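Local coordinates for CRISPR-associated protein Cse2 (Thermus thermophilus, PDB 2ZCA) that belongs to the CasB/Cse2 family and probably serves in type I-E CRISPR defence against viruses and other mobile genetic elements, at residues Glu5-Leu8 with Asp9-Arg13; Lys18-Thr21 with Ala22-Ala26. One frame throughout, in Å; residues are numbered along the deposited sequence.

Interaction 1. Residues Glu5-Leu8 with Asp9-Arg13; sequences ERFL and DWLKR
Four successive i to i+4 hydrogen bonds join Glu5-Leu8 to Asp9-Arg13 as two consecutive turns of one alpha helix, 3-15. The run opens with Asp9 N to Glu5 O (3.1 Å) and Trp10 N to Arg6 O, and it tightens towards the C-terminal side. Leu11 N lies 2.9 Å from Phe7 O, with a nearly straight N-H...O angle, and Lys12 N is 2.8 Å from Leu8 O. Phe7 carries most of the side-chain contact. Its CG is anti to the backbone N (chi1 -167°), which swings the ring along the helix towards the following turn. There Leu11 sits over one face: its CG makes a CH-pi contact 4.2 Å from the ring centroid, offset toward the rim, while CD1 packs 3.6 Å from Phe7 CE2 and CD2 reaches towards CZ. With CG beside its own N (chi1 -66°), Leu11 leans back over the preceding turn. Trp10 meets the same ring obliquely, its CD1 4.1 Å from Phe7 CE1. The indole five-membered ring and the phenyl ring are nearly parallel, at 6°, yet slid so far apart that they barely overlap. On another side of the helix, Lys12 CG lies 3.3 Å from the backbone Leu8 O and only loosely approaches the Leu8 side chain, and the lysine ammonium goes on to bond Gly74 O. The helix is wedged among three others. Phe7 and Leu11 face helix 56-71, where Phe7 meets His62 edge-to-face and Leu11 touches Tyr69; Phe7 and Leu8 also reach helix 128-136 at Leu132 and Ala129. Trp10 turns to helix 42-49, packing against Phe48 and giving its NE1 hydrogen to Tyr44 O.

Interaction 2. Residues Lys18-Thr21 with Ala22-Ala26; sequences KAWT and AARAA
The first turn of helix 20-29 is held here by backbone bonds, a bridging water and an indole lying against an arginine stem. The water accepts from Ala22 N (3.0 Å) and donates to Lys18 O (2.8 Å), tying the incoming loop to an amide of the opening turn. Ala23 N then bonds Ala19 O, and Arg24 N points almost straight at Trp20 O, 2.7 Å away with an N-H...O angle of 177°. Ala25 N to Thr21 O continues the series at 3.1 Å. A chi1 of 175° sets Trp20 CG across from its own N and lays the indole forward along the helix. Arg24 CB rests over one face of the Trp20 six-membered ring, 3.9 Å from that ring's centroid, as a CH-pi contact, and Arg24 CG and CD run on past CZ2. The Arg24 stem runs extended from CG to NE, and the twist at the last torsion stands the guanidinium 82° from the indole plane, while NE forms a salt bridge with Asp73. Ala23 CB lies obliquely by Trp20 CE3. Trp20 touches both Gln15 of helix 3-15 and Tyr69 of helix 56-71, and Ala22, Ala23 and Ala26 lie against Tyr44 of helix 42-49.

Interactions 1 and 2 occupy consecutive helices, 3-15 and 20-29; their centres are 15 Å apart and their nearest atoms about 5 Å, without touching. Both pair a forward-leaning aromatic with the residue four positions on, but the partner differs with depth. In the partly buried interaction 1, a leucine lies over a phenylalanine among mostly aromatic and aliphatic neighbours. At the surface, interaction 2 sets an arginine stem on a tryptophan, adds a water at the helix start and sends the charge to Asp73. Helices 42-49 and 56-71 touch both: Tyr69 packs against Leu8, Leu11, Lys12 and Trp20, while the backbone carbonyl of Tyr44 accepts from Trp10 and its side chain meets three of the alanines of 22-26.

Interaction 1. Residues Glu5-Leu8 with Asp9-Arg13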
ATOM      1  N   GLU A   5       8.550  -7.047  -3.299  1.00 14.44           N
ATOM      2  CA  GLU A   5       8.497  -7.837  -4.520  1.00 14.28           C
ATOM      3  C   GLU A   5       7.973  -9.245  -4.230  1.00 14.06           C
ATOM      4  O   GLU A   5       7.213  -9.805  -5.018  1.00 15.19           O
ATOM      5  CB  GLU A   5       9.885  -7.884  -5.165  1.00 16.92           C
ATOM      6  CG  GLU A   5      10.382  -6.486  -5.533  1.00 19.52           C
ATOM      7  CD  GLU A   5      11.785  -6.469  -6.107  1.00 23.19           C
ATOM      8  OE1 GLU A   5      12.703  -7.027  -5.471  1.00 22.79           O
ATOM      9  OE2 GLU A   5      11.970  -5.881  -7.193  1.00 25.46           O
ATOM     10  N   ARG A   6       8.367  -9.807  -3.092  1.00 14.22           N
ATOM     11  CA  ARG A   6       7.917 -11.142  -2.710  1.00 14.28           C
ATOM     12  C   ARG A   6       6.411 -11.177  -2.488  1.00 12.76           C
ATOM     13  O   ARG A   6       5.727 -12.103  -2.922  1.00 12.64           O
ATOM     14  CB  ARG A   6       8.622 -11.605  -1.433  1.00 16.20           C
ATOM     15  CG  ARG A   6       9.983 -12.243  -1.661  1.00 23.01           C
ATOM     16  CD  ARG A   6      10.475 -12.925  -0.395  1.00 26.86           C
ATOM     17  NE  ARG A   6      11.113 -11.987   0.522  1.00 31.71           N
ATOM     18  CZ  ARG A   6      12.342 -11.514   0.358  1.00 34.72           C
ATOM     19  NH1 ARG A   6      13.060 -11.896  -0.690  1.00 36.72           N
ATOM     20  NH2 ARG A   6      12.858 -10.660   1.238  1.00 36.37           N
ATOM     21  N   PHE A   7       5.894 -10.163  -1.807  1.00 11.77           N
ATOM     22  CA  PHE A   7       4.463 -10.107  -1.528  1.00 11.28           C
ATOM     23  C   PHE A   7       3.671  -9.846  -2.806  1.00 11.94           C
ATOM     24  O   PHE A   7       2.571 -10.373  -2.989  1.00 10.37           O
ATOM     25  CB  PHE A   7       4.171  -9.021  -0.489  1.00 11.58           C
ATOM     26  CG  PHE A   7       2.782  -9.099   0.087  1.00 10.84           C
ATOM     27  CD1 PHE A   7       2.308 -10.296   0.616  1.00 10.50           C
ATOM     28  CD2 PHE A   7       1.953  -7.983   0.104  1.00 10.86           C
ATOM     29  CE1 PHE A   7       1.027 -10.383   1.151  1.00 11.26           C
ATOM     30  CE2 PHE A   7       0.666  -8.059   0.640  1.00 11.48           C
ATOM     31  CZ  PHE A   7       0.204  -9.264   1.164  1.00 10.75           C
ATOM     32  N   LEU A   8       4.232  -9.037  -3.698  1.00 12.34           N
ATOM     33  CA  LEU A   8       3.557  -8.741  -4.953  1.00 13.93           C
ATOM     34  C   LEU A   8       3.394 -10.034  -5.751  1.00 14.07           C
ATOM     35  O   LEU A   8       2.358 -10.264  -6.376  1.00 13.11           O
ATOM     36  CB  LEU A   8       4.362  -7.730  -5.767  1.00 15.40           C
ATOM     37  CG  LEU A   8       3.777  -7.374  -7.130  1.00 17.64           C
ATOM     38  CD1 LEU A   8       2.378  -6.782  -6.966  1.00 20.54           C
ATOM     39  CD2 LEU A   8       4.700  -6.385  -7.814  1.00 20.61           C
ATOM     40  N   ASP A   9       4.427 -10.871  -5.733  1.00 14.46           N
ATOM     41  CA  ASP A   9       4.380 -12.144  -6.443  1.00 17.51           C
ATOM     42  C   ASP A   9       3.241 -12.982  -5.865  1.00 16.11           C
ATOM     43  O   ASP A   9       2.472 -13.606  -6.598  1.00 16.25           O
ATOM     44  CB  ASP A   9       5.705 -12.895  -6.279  1.00 19.98           C
ATOM     45  CG  ASP A   9       5.742 -14.192  -7.067  1.00 26.40           C
ATOM     46  OD1 ASP A   9       5.732 -14.132  -8.315  1.00 30.48           O
ATOM     47  OD2 ASP A   9       5.778 -15.274  -6.442  1.00 29.27           O
ATOM     48  N   TRP A  10       3.142 -12.988  -4.539  1.00 16.28           N
ATOM     49  CA  TRP A  10       2.097 -13.737  -3.848  1.00 15.62           C
ATOM     50  C   TRP A  10       0.713 -13.244  -4.261  1.00 15.29           C
ATOM     51  O   TRP A  10      -0.168 -14.043  -4.589  1.00 16.14           O
ATOM     52  CB  TRP A  10       2.279 -13.606  -2.331  1.00 18.16           C
ATOM     53  CG  TRP A  10       1.175 -14.230  -1.518  1.00 20.68           C
ATOM     54  CD1 TRP A  10       0.031 -13.622  -1.083  1.00 22.67           C
ATOM     55  CD2 TRP A  10       1.104 -15.588  -1.067  1.00 24.54           C
ATOM     56  NE1 TRP A  10      -0.751 -14.519  -0.388  1.00 22.51           N
ATOM     57  CE2 TRP A  10      -0.116 -15.733  -0.364  1.00 25.23           C
ATOM     58  CE3 TRP A  10       1.950 -16.700  -1.189  1.00 27.98           C
ATOM     59  CZ2 TRP A  10      -0.508 -16.944   0.216  1.00 26.97           C
ATOM     60  CZ3 TRP A  10       1.559 -17.906  -0.611  1.00 29.31           C
ATOM     61  CH2 TRP A  10       0.340 -18.016   0.082  1.00 29.37           C
ATOM     62  N   LEU A  11       0.518 -11.928  -4.249  1.00 12.56           N
ATOM     63  CA  LEU A  11      -0.767 -11.360  -4.636  1.00 11.66           C
ATOM     64  C   LEU A  11      -1.091 -11.673  -6.094  1.00 12.77           C
ATOM     65  O   LEU A  11      -2.227 -12.012  -6.417  1.00 12.97           O
ATOM     66  CB  LEU A  11      -0.772  -9.846  -4.402  1.00 12.71           C
ATOM     67  CG  LEU A  11      -0.682  -9.448  -2.923  1.00 13.47           C
ATOM     68  CD1 LEU A  11      -0.555  -7.933  -2.792  1.00 11.80           C
ATOM     69  CD2 LEU A  11      -1.918  -9.944  -2.187  1.00 14.87           C
ATOM     70  N   LYS A  12      -0.093 -11.571  -6.971  1.00 14.10           N
ATOM     71  CA  LYS A  12      -0.300 -11.861  -8.389  1.00 15.79           C
ATOM     72  C   LYS A  12      -0.675 -13.324  -8.600  1.00 17.02           C
ATOM     73  O   LYS A  12      -1.489 -13.650  -9.467  1.00 15.83           O
ATOM     74  CB  LYS A  12       0.959 -11.522  -9.195  1.00 17.82           C
ATOM     75  CG  LYS A  12       1.130 -10.036  -9.461  1.00 21.57           C
ATOM     76  CD  LYS A  12      -0.018  -9.523 -10.315  1.00 24.19           C
ATOM     77  CE  LYS A  12       0.014  -8.013 -10.470  1.00 24.54           C
ATOM     78  NZ  LYS A  12      -1.141  -7.544 -11.281  1.00 27.78           N
ATOM     79  N   ARG A  13      -0.078 -14.206  -7.806  1.00 17.65           N
ATOM     80  CA  ARG A  13      -0.371 -15.631  -7.902  1.00 20.79           C
ATOM     81  C   ARG A  13      -1.820 -15.867  -7.473  1.00 19.82           C
ATOM     82  O   ARG A  13      -2.545 -16.644  -8.099  1.00 19.63           O
ATOM     83  CB  ARG A  13       0.580 -16.425  -7.007  1.00 23.53           C
ATOM     84  CG  ARG A  13       0.341 -17.921  -7.018  1.00 32.72           C
ATOM     85  CD  ARG A  13       1.324 -18.645  -6.110  1.00 38.10           C
ATOM     86  NE  ARG A  13       1.118 -20.091  -6.129  1.00 44.10           N
ATOM     87  CZ  ARG A  13       1.836 -20.959  -5.424  1.00 47.10           C
ATOM     88  NH1 ARG A  13       2.814 -20.529  -4.637  1.00 48.56           N
ATOM     89  NH2 ARG A  13       1.578 -22.258  -5.507  1.00 48.69           N
TER

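Interaction 2. Residues Lys18-Thr21 with Ala22-Ala26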
ATOM      1  N   LYS A  18      -8.504 -19.324  -8.892  1.00 34.10           N
ATOM      2  CA  LYS A  18      -9.957 -19.247  -8.846  1.00 34.85           C
ATOM      3  C   LYS A  18     -10.414 -18.619  -7.533  1.00 33.12           C
ATOM      4  O   LYS A  18     -11.518 -18.087  -7.437  1.00 33.09           O
ATOM      5  CB  LYS A  18     -10.568 -20.645  -8.995  1.00 38.78           C
ATOM      6  CG  LYS A  18     -12.093 -20.654  -9.004  1.00 42.94           C
ATOM      7  CD  LYS A  18     -12.662 -22.047  -9.247  1.00 46.46           C
ATOM      8  CE  LYS A  18     -12.328 -23.003  -8.112  1.00 48.59           C
ATOM      9  NZ  LYS A  18     -12.952 -24.339  -8.328  1.00 50.95           N
ATOM     10  N   ALA A  19      -9.555 -18.678  -6.522  1.00 30.51           N
ATOM     11  CA  ALA A  19      -9.882 -18.115  -5.221  1.00 28.14           C
ATOM     12  C   ALA A  19      -9.769 -16.591  -5.204  1.00 25.52           C
ATOM     13  O   ALA A  19     -10.062 -15.957  -4.191  1.00 24.38           O
ATOM     14  CB  ALA A  19      -8.970 -18.713  -4.149  1.00 29.03           C
ATOM     15  N   TRP A  20      -9.358 -16.001  -6.323  1.00 23.70           N
ATOM     16  CA  TRP A  20      -9.202 -14.547  -6.385  1.00 22.32           C
ATOM     17  C   TRP A  20     -10.474 -13.785  -6.036  1.00 21.18           C
ATOM     18  O   TRP A  20     -10.442 -12.870  -5.216  1.00 21.46           O
ATOM     19  CB  TRP A  20      -8.715 -14.104  -7.771  1.00 22.18           C
ATOM     20  CG  TRP A  20      -8.648 -12.596  -7.925  1.00 19.07           C
ATOM     21  CD1 TRP A  20      -9.278 -11.840  -8.871  1.00 20.33           C
ATOM     22  CD2 TRP A  20      -7.934 -11.672  -7.087  1.00 19.77           C
ATOM     23  NE1 TRP A  20      -9.006 -10.505  -8.675  1.00 20.75           N
ATOM     24  CE2 TRP A  20      -8.184 -10.374  -7.587  1.00 19.31           C
ATOM     25  CE3 TRP A  20      -7.111 -11.815  -5.960  1.00 19.48           C
ATOM     26  CZ2 TRP A  20      -7.639  -9.223  -6.999  1.00 20.51           C
ATOM     27  CZ3 TRP A  20      -6.568 -10.670  -5.375  1.00 20.37           C
ATOM     28  CH2 TRP A  20      -6.837  -9.393  -5.898  1.00 18.11           C
ATOM     29  N   THR A  21     -11.593 -14.156  -6.654  1.00 20.58           N
ATOM     30  CA  THR A  21     -12.855 -13.468  -6.390  1.00 20.21           C
ATOM     31  C   THR A  21     -13.124 -13.335  -4.898  1.00 18.31           C
ATOM     32  O   THR A  21     -13.483 -12.259  -4.416  1.00 17.24           O
ATOM     33  CB  THR A  21     -14.044 -14.196  -7.053  1.00 20.70           C
ATOM     34  OG1 THR A  21     -13.891 -14.148  -8.478  1.00 19.60           O
ATOM     35  CG2 THR A  21     -15.363 -13.532  -6.663  1.00 20.70           C
ATOM     36  N   ALA A  22     -12.942 -14.430  -4.169  1.00 16.96           N
ATOM     37  CA  ALA A  22     -13.154 -14.434  -2.729  1.00 16.28           C
ATOM     38  C   ALA A  22     -12.066 -13.628  -2.014  1.00 15.16           C
ATOM     39  O   ALA A  22     -12.341 -12.934  -1.037  1.00 14.26           O
ATOM     40  CB  ALA A  22     -13.166 -15.872  -2.207  1.00 18.07           C
ATOM     41  N   ALA A  23     -10.833 -13.731  -2.502  1.00 15.02           N
ATOM     42  CA  ALA A  23      -9.719 -13.007  -1.900  1.00 14.61           C
ATOM     43  C   ALA A  23      -9.922 -11.502  -2.059  1.00 15.06           C
ATOM     44  O   ALA A  23      -9.796 -10.747  -1.093  1.00 13.16           O
ATOM     45  CB  ALA A  23      -8.403 -13.433  -2.545  1.00 16.51           C
ATOM     46  N   ARG A  24     -10.233 -11.070  -3.279  1.00 13.77           N
ATOM     47  CA  ARG A  24     -10.453  -9.654  -3.539  1.00 13.23           C
ATOM     48  C   ARG A  24     -11.599  -9.143  -2.676  1.00 13.75           C
ATOM     49  O   ARG A  24     -11.532  -8.043  -2.138  1.00 14.06           O
ATOM     50  CB  ARG A  24     -10.787  -9.403  -5.015  1.00 15.14           C
ATOM     51  CG  ARG A  24     -10.942  -7.915  -5.354  1.00 16.63           C
ATOM     52  CD  ARG A  24     -11.478  -7.699  -6.766  1.00 20.56           C
ATOM     53  NE  ARG A  24     -11.346  -6.307  -7.203  1.00 20.16           N
ATOM     54  CZ  ARG A  24     -12.037  -5.284  -6.709  1.00 20.65           C
ATOM     55  NH1 ARG A  24     -12.930  -5.472  -5.748  1.00 20.80           N
ATOM     56  NH2 ARG A  24     -11.834  -4.059  -7.181  1.00 20.55           N
ATOM     57  N   ALA A  25     -12.653  -9.946  -2.551  1.00 12.69           N
ATOM     58  CA  ALA A  25     -13.802  -9.556  -1.748  1.00 12.95           C
ATOM     59  C   ALA A  25     -13.382  -9.309  -0.304  1.00 12.93           C
ATOM     60  O   ALA A  25     -13.815  -8.336   0.319  1.00 12.83           O
ATOM     61  CB  ALA A  25     -14.880 -10.641  -1.807  1.00 15.31           C
ATOM     62  N   ALA A  26     -12.531 -10.185   0.228  1.00 12.25           N
ATOM     63  CA  ALA A  26     -12.068 -10.039   1.603  1.00 11.81           C
ATOM     64  C   ALA A  26     -11.126  -8.846   1.738  1.00 12.19           C
ATOM     65  O   ALA A  26     -11.248  -8.058   2.676  1.00 11.48           O
ATOM     66  CB  ALA A  26     -11.367 -11.312   2.063  1.00 11.73           C
TER
HETATM   67  O   HOH W   1     -13.238 -17.184  -5.417  1.00 26.41           O